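Local structure of uncharacterized protein (Bacteroides ovatus, 4FXT) at residues L139-E142 with K143-E146. The protein is of unknown function, belonging to the DUF3823 family, with two domains probably related to transthyretin and E-set folds in a largely beta-strand chain. Residues are numbered along the deposited sequence; the frame is centred on the assembly and turned at random.
With EDO (1,2-ethanediol), chain O.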
loop_
_atom_site.group_PDB
_atom_site.type_symbol
_atom_site.label_atom_id
_atom_site.label_comp_id
_atom_site.label_asym_id
_atom_site.label_seq_id
_atom_site.Cartn_x
_atom_site.Cartn_y
_atom_site.Cartn_z
ATOM N N LEU A 139 -4.416 -7.668 -7.980
ATOM C CA LEU A 139 -3.292 -6.727 -8.060
ATOM C C LEU A 139 -3.609 -5.615 -9.023
ATOM O O LEU A 139 -3.592 -5.798 -10.229
ATOM C CB LEU A 139 -1.981 -7.419 -8.487
ATOM C CG LEU A 139 -1.471 -8.620 -7.699
ATOM C CD1 LEU A 139 -0.079 -8.936 -8.164
ATOM C CD2 LEU A 139 -1.403 -8.343 -6.211
ATOM N N THR A 140 -3.912 -4.457 -8.494
ATOM C CA THR A 140 -4.242 -3.242 -9.267
ATOM C C THR A 140 -3.402 -2.123 -8.663
ATOM O O THR A 140 -3.282 -2.012 -7.434
ATOM C CB THR A 140 -5.764 -2.994 -9.241
ATOM O OG1 THR A 140 -6.426 -4.117 -9.803
ATOM C CG2 THR A 140 -6.172 -1.783 -10.017
ATOM N N ASP A 141 -2.754 -1.351 -9.527
ATOM C CA ASP A 141 -1.880 -0.251 -9.121
ATOM C C ASP A 141 -1.642 0.677 -10.314
ATOM O O ASP A 141 -2.292 0.546 -11.347
ATOM C CB ASP A 141 -0.567 -0.797 -8.549
ATOM C CG ASP A 141 0.073 -1.896 -9.388
ATOM O OD1 ASP A 141 0.649 -1.568 -10.448
ATOM O OD2 ASP A 141 0.101 -3.075 -8.915
ATOM N N GLU A 142 -0.755 1.652 -10.155
ATOM C CA GLU A 142 -0.463 2.624 -11.203
ATOM C C GLU A 142 0.186 1.909 -12.439
ATOM O O GLU A 142 0.024 2.399 -13.548
ATOM C CB GLU A 142 0.451 3.728 -10.616
ATOM C CG GLU A 142 0.599 4.958 -11.484
ATOM C CD GLU A 142 1.540 4.900 -12.664
ATOM O OE1 GLU A 142 2.526 4.134 -12.608
ATOM O OE2 GLU A 142 1.332 5.683 -13.616
ATOM N N LYS A 143 0.878 0.741 -12.256
ATOM C CA LYS A 143 1.539 0.040 -13.364
ATOM C C LYS A 143 0.585 -1.003 -13.992
ATOM O O LYS A 143 0.550 -1.097 -15.215
ATOM C CB LYS A 143 2.853 -0.623 -12.907
ATOM C CG LYS A 143 3.954 0.354 -12.426
ATOM C CD LYS A 143 4.408 1.392 -13.477
ATOM C CE LYS A 143 5.380 2.404 -12.915
ATOM N NZ LYS A 143 5.713 3.471 -13.893
ATOM N N GLN A 144 -0.161 -1.788 -13.181
ATOM C CA GLN A 144 -1.142 -2.784 -13.628
ATOM C C GLN A 144 -2.528 -2.258 -13.448
ATOM O O GLN A 144 -3.020 -2.176 -12.310
ATOM C CB GLN A 144 -1.010 -4.112 -12.886
ATOM C CG GLN A 144 0.170 -5.009 -13.181
ATOM C CD GLN A 144 -0.063 -6.236 -12.325
ATOM O OE1 GLN A 144 0.091 -6.189 -11.088
ATOM N NE2 GLN A 144 -0.581 -7.315 -12.936
ATOM N N LYS A 145 -3.161 -1.874 -14.555
ATOM C CA LYS A 145 -4.491 -1.250 -14.542
ATOM C C LYS A 145 -5.162 -1.414 -15.878
ATOM O O LYS A 145 -4.482 -1.494 -16.910
ATOM C CB LYS A 145 -4.373 0.255 -14.194
ATOM C CG LYS A 145 -3.353 0.922 -15.120
ATOM C CD LYS A 145 -3.047 2.329 -14.883
ATOM C CE LYS A 145 -1.782 2.729 -15.643
ATOM N NZ LYS A 145 -1.879 2.584 -17.114
ATOM N N GLU A 146 -6.509 -1.433 -15.859
ATOM C CA GLU A 146 -7.325 -1.525 -17.074
ATOM C C GLU A 146 -7.860 -0.115 -17.400
ATOM O O GLU A 146 -8.170 0.194 -18.551
ATOM C CB GLU A 146 -8.449 -2.566 -16.898
ATOM C CG GLU A 146 -8.804 -3.260 -18.197
ATOM C CD GLU A 146 -7.699 -4.128 -18.752
ATOM O OE1 GLU A 146 -6.881 -4.656 -17.958
ATOM O OE2 GLU A 146 -7.673 -4.305 -19.991
HETATM C C1 EDO O . -4.737 -5.352 -13.119
HETATM O O1 EDO O . -5.034 -6.670 -12.630
HETATM C C2 EDO O . -4.850 -5.199 -14.673
HETATM O O2 EDO O . -6.192 -5.273 -15.147
#
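D141 and Q144 face each other where the loop between strands 127-135 and 147-150 reverses direction, and D141 supplies both backbone and carboxylate to the closure. D141 N donates to Q144 O at 2.9 Å, nearly straight. In return, Q144 N bonds to D141 OD1 at 2.9 Å, reaching that oxygen from above the carboxylate plane. K143 N donates to the same D141 OD1 at 2.9 Å, meeting the oxygen's anti lone pair, and this is the more bent of the two bonds. This is an Asx turn with a second amide joined to it. With chi1 of 47°, the aspartate's CG lies between its own N and carbonyl carbon, which turns the short side chain back over the bend; aspartate suits the place because one methylene brings an acceptor to both amides.

This buried side is anchored further by R180, which binds T140 O, and by T140 OG1, whose bond to G137 O fits a small hydroxyl residue to an inward position beside Y133. An ethanediol, probably from crystallisation, links L139 O to E146 OE1 and is also bound by T136 N and G137 N.

The outer side is looser. Q144 extends along the surface, its OE1 3.5 Å from L139 CB, a van der Waals touch of an amide oxygen on a methylene. At the bend, K143 and E142 suit the solvent edge: the lysine's aliphatic chain runs past E142 OE1, and its NZ reaches that oxygen at a long 3.5 Å.

Two donors on one oxygen would probably stabilise the aspartate's negative charge, so the chemistry implies a turn fixed by three bonds, two to the D141 carboxylate and one between backbones.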